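Local atomic coordinates of protein (hdlp (histone deacetylase-like protein)) (Aquifex aeolicus, PDB entry 1C3P), a protein that probably works as a zinc-dependent deacetylase of the histone deacetylase family, and may take part in acetoin breakdown. Residues E195-E207 against G215-N227. Numbering follows the deposited sequence.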
loop_
_atom_site.group_PDB
_atom_site.type_symbol
_atom_site.label_atom_id
_atom_site.label_comp_id
_atom_site.label_asym_id
_atom_site.label_seq_id
_atom_site.Cartn_x
_atom_site.Cartn_y
_atom_site.Cartn_z
ATOM N N GLU A 195 5.113 0.917 -18.942
ATOM C CA GLU A 195 6.030 1.090 -20.072
ATOM C C GLU A 195 7.431 1.329 -19.491
ATOM O O GLU A 195 8.432 1.070 -20.159
ATOM C CB GLU A 195 5.612 2.259 -20.984
ATOM C CG GLU A 195 6.047 3.648 -20.540
ATOM C CD GLU A 195 7.437 4.067 -21.035
ATOM O OE1 GLU A 195 7.913 5.117 -20.563
ATOM O OE2 GLU A 195 8.054 3.385 -21.892
ATOM N N TYR A 196 7.515 1.810 -18.245
ATOM C CA TYR A 196 8.833 2.015 -17.649
ATOM C C TYR A 196 9.029 1.471 -16.239
ATOM O O TYR A 196 10.154 1.477 -15.731
ATOM C CB TYR A 196 9.235 3.495 -17.680
ATOM C CG TYR A 196 8.452 4.398 -16.756
ATOM C CD1 TYR A 196 8.807 4.534 -15.413
ATOM C CD2 TYR A 196 7.339 5.099 -17.223
ATOM C CE1 TYR A 196 8.073 5.341 -14.557
ATOM C CE2 TYR A 196 6.588 5.916 -16.373
ATOM C CZ TYR A 196 6.956 6.031 -15.045
ATOM O OH TYR A 196 6.203 6.816 -14.203
ATOM N N ALA A 197 7.967 0.986 -15.609
ATOM C CA ALA A 197 8.119 0.470 -14.242
ATOM C C ALA A 197 7.418 -0.859 -13.970
ATOM O O ALA A 197 6.454 -1.221 -14.633
ATOM C CB ALA A 197 7.627 1.520 -13.229
ATOM N N PHE A 198 7.928 -1.583 -12.969
ATOM C CA PHE A 198 7.351 -2.853 -12.556
ATOM C C PHE A 198 5.871 -2.570 -12.360
ATOM O O PHE A 198 5.509 -1.519 -11.851
ATOM C CB PHE A 198 7.953 -3.295 -11.213
ATOM C CG PHE A 198 7.453 -4.634 -10.727
ATOM C CD1 PHE A 198 8.081 -5.813 -11.129
ATOM C CD2 PHE A 198 6.324 -4.720 -9.903
ATOM C CE1 PHE A 198 7.600 -7.059 -10.722
ATOM C CE2 PHE A 198 5.831 -5.962 -9.490
ATOM C CZ PHE A 198 6.477 -7.142 -9.904
ATOM N N PRO A 199 5.001 -3.539 -12.672
ATOM C CA PRO A 199 5.299 -4.884 -13.186
ATOM C C PRO A 199 5.642 -5.039 -14.671
ATOM O O PRO A 199 5.879 -6.163 -15.127
ATOM C CB PRO A 199 4.044 -5.659 -12.803
ATOM C CG PRO A 199 2.989 -4.652 -13.113
ATOM C CD PRO A 199 3.552 -3.387 -12.449
ATOM N N PHE A 200 5.650 -3.930 -15.410
ATOM C CA PHE A 200 5.967 -3.931 -16.853
ATOM C C PHE A 200 4.983 -4.703 -17.738
ATOM O O PHE A 200 4.698 -4.297 -18.863
ATOM C CB PHE A 200 7.355 -4.519 -17.114
ATOM C CG PHE A 200 8.463 -3.855 -16.367
ATOM C CD1 PHE A 200 9.000 -4.447 -15.227
ATOM C CD2 PHE A 200 9.014 -2.660 -16.824
ATOM C CE1 PHE A 200 10.078 -3.863 -14.559
ATOM C CE2 PHE A 200 10.094 -2.064 -16.158
ATOM C CZ PHE A 200 10.628 -2.664 -15.027
ATOM N N GLU A 201 4.492 -5.829 -17.227
ATOM C CA GLU A 201 3.566 -6.714 -17.947
ATOM C C GLU A 201 2.081 -6.364 -17.848
ATOM O O GLU A 201 1.278 -6.826 -18.655
ATOM C CB GLU A 201 3.743 -8.148 -17.432
ATOM C CG GLU A 201 5.094 -8.767 -17.720
ATOM C CD GLU A 201 5.291 -10.083 -16.985
ATOM O OE1 GLU A 201 4.457 -11.005 -17.147
ATOM O OE2 GLU A 201 6.288 -10.193 -16.245
ATOM N N LYS A 202 1.717 -5.568 -16.849
ATOM C CA LYS A 202 0.319 -5.196 -16.608
ATOM C C LYS A 202 0.274 -3.775 -16.078
ATOM O O LYS A 202 1.303 -3.230 -15.701
ATOM C CB LYS A 202 -0.291 -6.152 -15.577
ATOM C CG LYS A 202 -0.325 -7.589 -16.060
ATOM C CD LYS A 202 0.180 -8.527 -14.992
ATOM C CE LYS A 202 0.409 -9.926 -15.547
ATOM N NZ LYS A 202 1.054 -10.831 -14.555
ATOM N N GLY A 203 -0.913 -3.175 -16.039
ATOM C CA GLY A 203 -1.004 -1.806 -15.564
ATOM C C GLY A 203 -1.368 -0.807 -16.654
ATOM O O GLY A 203 -1.475 0.393 -16.396
ATOM N N PHE A 204 -1.559 -1.290 -17.877
ATOM C CA PHE A 204 -1.903 -0.394 -18.984
ATOM C C PHE A 204 -3.369 0.036 -18.947
ATOM O O PHE A 204 -4.247 -0.692 -18.464
ATOM C CB PHE A 204 -1.569 -1.038 -20.348
ATOM C CG PHE A 204 -0.106 -1.319 -20.533
ATOM C CD1 PHE A 204 0.459 -2.499 -20.049
ATOM C CD2 PHE A 204 0.721 -0.374 -21.133
ATOM C CE1 PHE A 204 1.826 -2.733 -20.159
ATOM C CE2 PHE A 204 2.095 -0.597 -21.246
ATOM C CZ PHE A 204 2.647 -1.774 -20.759
ATOM N N LEU A 205 -3.613 1.227 -19.476
ATOM C CA LEU A 205 -4.939 1.837 -19.504
ATOM C C LEU A 205 -6.020 1.007 -20.171
ATOM O O LEU A 205 -7.176 1.091 -19.781
ATOM C CB LEU A 205 -4.852 3.209 -20.180
ATOM C CG LEU A 205 -6.135 4.013 -20.391
ATOM C CD1 LEU A 205 -6.804 4.309 -19.064
ATOM C CD2 LEU A 205 -5.774 5.296 -21.112
ATOM N N GLU A 206 -5.649 0.185 -21.151
ATOM C CA GLU A 206 -6.649 -0.613 -21.867
ATOM C C GLU A 206 -7.129 -1.846 -21.112
ATOM O O GLU A 206 -8.022 -2.553 -21.584
ATOM C CB GLU A 206 -6.106 -1.039 -23.236
ATOM C CG GLU A 206 -5.151 -0.030 -23.835
ATOM C CD GLU A 206 -3.822 -0.041 -23.102
ATOM O OE1 GLU A 206 -3.047 0.926 -23.225
ATOM O OE2 GLU A 206 -3.557 -1.044 -22.404
ATOM N N GLU A 207 -6.533 -2.130 -19.958
ATOM C CA GLU A 207 -6.955 -3.283 -19.161
ATOM C C GLU A 207 -8.146 -2.837 -18.317
ATOM O O GLU A 207 -7.972 -2.275 -17.228
ATOM C CB GLU A 207 -5.800 -3.755 -18.265
ATOM C CG GLU A 207 -4.647 -4.389 -19.051
ATOM C CD GLU A 207 -3.325 -4.221 -18.354
ATOM O OE1 GLU A 207 -3.288 -4.329 -17.113
ATOM O OE2 GLU A 207 -2.318 -3.999 -19.046
ATOM N N GLY A 215 -15.101 -3.223 -17.559
ATOM C CA GLY A 215 -15.579 -1.904 -17.180
ATOM C C GLY A 215 -15.433 -1.654 -15.680
ATOM O O GLY A 215 -15.735 -0.568 -15.179
ATOM N N TYR A 216 -14.957 -2.659 -14.952
ATOM C CA TYR A 216 -14.802 -2.514 -13.507
ATOM C C TYR A 216 -13.356 -2.560 -13.010
ATOM O O TYR A 216 -13.092 -2.904 -11.861
ATOM C CB TYR A 216 -15.654 -3.562 -12.772
ATOM C CG TYR A 216 -17.143 -3.363 -12.969
ATOM C CD1 TYR A 216 -17.745 -3.615 -14.204
ATOM C CD2 TYR A 216 -17.941 -2.865 -11.935
ATOM C CE1 TYR A 216 -19.102 -3.370 -14.408
ATOM C CE2 TYR A 216 -19.304 -2.614 -12.129
ATOM C CZ TYR A 216 -19.873 -2.867 -13.369
ATOM O OH TYR A 216 -21.202 -2.587 -13.581
ATOM N N ASN A 217 -12.427 -2.230 -13.894
ATOM C CA ASN A 217 -11.019 -2.159 -13.541
ATOM C C ASN A 217 -10.551 -0.908 -14.265
ATOM O O ASN A 217 -10.841 -0.732 -15.438
ATOM C CB ASN A 217 -10.244 -3.380 -14.036
ATOM C CG ASN A 217 -8.782 -3.341 -13.617
ATOM O OD1 ASN A 217 -7.893 -2.950 -14.389
ATOM N ND2 ASN A 217 -8.526 -3.727 -12.379
ATOM N N LEU A 218 -9.840 -0.030 -13.570
ATOM C CA LEU A 218 -9.397 1.199 -14.210
ATOM C C LEU A 218 -7.977 1.491 -13.792
ATOM O O LEU A 218 -7.720 1.739 -12.609
ATOM C CB LEU A 218 -10.293 2.376 -13.788
ATOM C CG LEU A 218 -10.309 3.611 -14.705
ATOM C CD1 LEU A 218 -10.900 4.796 -13.957
ATOM C CD2 LEU A 218 -8.934 3.957 -15.168
ATOM N N ASN A 219 -7.060 1.442 -14.753
ATOM C CA ASN A 219 -5.657 1.749 -14.496
ATOM C C ASN A 219 -5.359 3.139 -15.033
ATOM O O ASN A 219 -5.743 3.467 -16.150
ATOM C CB ASN A 219 -4.709 0.761 -15.205
ATOM C CG ASN A 219 -4.777 -0.639 -14.635
ATOM O OD1 ASN A 219 -4.936 -0.815 -13.425
ATOM N ND2 ASN A 219 -4.609 -1.648 -15.497
ATOM N N ILE A 220 -4.661 3.952 -14.244
ATOM C CA ILE A 220 -4.306 5.304 -14.679
ATOM C C ILE A 220 -2.763 5.327 -14.680
ATOM O O ILE A 220 -2.130 5.657 -13.673
ATOM C CB ILE A 220 -4.854 6.351 -13.681
ATOM C CG1 ILE A 220 -6.386 6.237 -13.557
ATOM C CG2 ILE A 220 -4.416 7.740 -14.103
ATOM C CD1 ILE A 220 -7.185 6.681 -14.779
ATOM N N PRO A 221 -2.133 4.985 -15.819
ATOM C CA PRO A 221 -0.670 4.970 -15.893
ATOM C C PRO A 221 -0.171 6.399 -15.998
ATOM O O PRO A 221 -0.696 7.165 -16.794
ATOM C CB PRO A 221 -0.395 4.163 -17.179
ATOM C CG PRO A 221 -1.768 3.558 -17.540
ATOM C CD PRO A 221 -2.689 4.650 -17.137
ATOM N N LEU A 222 0.839 6.748 -15.198
ATOM C CA LEU A 222 1.379 8.102 -15.175
ATOM C C LEU A 222 2.869 8.161 -15.512
ATOM O O LEU A 222 3.610 7.215 -15.262
ATOM C CB LEU A 222 1.105 8.721 -13.811
ATOM C CG LEU A 222 -0.412 8.821 -13.590
ATOM C CD1 LEU A 222 -0.720 9.176 -12.132
ATOM C CD2 LEU A 222 -0.985 9.861 -14.535
ATOM N N PRO A 223 3.318 9.285 -16.092
ATOM C CA PRO A 223 4.710 9.510 -16.504
ATOM C C PRO A 223 5.764 9.795 -15.457
ATOM O O PRO A 223 5.466 10.104 -14.310
ATOM C CB PRO A 223 4.580 10.683 -17.478
ATOM C CG PRO A 223 3.530 11.517 -16.784
ATOM C CD PRO A 223 2.480 10.442 -16.470
ATOM N N LYS A 224 7.016 9.688 -15.889
ATOM C CA LYS A 224 8.158 9.983 -15.036
ATOM C C LYS A 224 8.151 11.473 -14.665
ATOM O O LYS A 224 7.669 12.326 -15.434
ATOM C CB LYS A 224 9.453 9.685 -15.789
ATOM C CG LYS A 224 9.582 8.248 -16.291
ATOM C CD LYS A 224 10.892 8.064 -17.076
ATOM C CE LYS A 224 10.984 6.647 -17.659
ATOM N NZ LYS A 224 12.253 6.430 -18.416
ATOM N N GLY A 225 8.722 11.788 -13.506
ATOM C CA GLY A 225 8.791 13.171 -13.069
ATOM C C GLY A 225 7.460 13.765 -12.654
ATOM O O GLY A 225 7.326 14.980 -12.596
ATOM N N LEU A 226 6.482 12.915 -12.348
ATOM C CA LEU A 226 5.148 13.380 -11.962
ATOM C C LEU A 226 5.194 14.390 -10.806
ATOM O O LEU A 226 5.868 14.148 -9.809
ATOM C CB LEU A 226 4.299 12.193 -11.512
ATOM C CG LEU A 226 2.803 12.496 -11.447
ATOM C CD1 LEU A 226 2.288 12.527 -12.886
ATOM C CD2 LEU A 226 2.056 11.419 -10.653
ATOM N N ASN A 227 4.474 15.504 -10.929
ATOM C CA ASN A 227 4.459 16.475 -9.840
ATOM C C ASN A 227 3.135 16.405 -9.097
ATOM O O ASN A 227 2.228 15.667 -9.495
ATOM C CB ASN A 227 4.745 17.911 -10.334
ATOM C CG ASN A 227 3.691 18.438 -11.293
ATOM O OD1 ASN A 227 2.488 18.349 -11.034
ATOM N ND2 ASN A 227 4.147 19.023 -12.400
HETATM O O HOH W 1 -8.002 0.526 -17.113
#
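At one border of the parallel sheet in this arginase-like histone deacetylase fold, the loop 195-207 that follows strand 185-192 packs on the outermost strand, 217-222, touching it mainly at two ends. At one end Y196 stands on the turn beyond the strand, its side chain about 8 Å from that of the zinc ligand H170. Its OH donates to L222 O at 2.8 Å, an acceptor lying near the ring plane, while the extended chain of K224 runs across one face, with CG 3.6 Å from the Y196 ring centroid in a CH-pi contact. The ring reaches this spot because Y196 CG sits between its own backbone N and carbonyl carbon (chi1 70°). A leucine in place of Y196 would probably leave L222 O without this donor and K224 CG without a flat face to lie on.

At the other end, the type I turn F204-E207 meets N219, whose ND2 sends a nearly straight bond (170°) to F204 O, 3.1 Å away. The turn's own E207 N reaches F204 O from the opposite face, and Q176 takes a further bond from N219 ND2. The E207 carboxylate folds back to accept from G203 N (OE1) and F204 N (OE2), tying it to the start of the turn. P221 CG packs against the backbone here, 3.4 Å from G203 O. One water bridges the two segments, accepting from N219 N and donating to L205 O and E207 O.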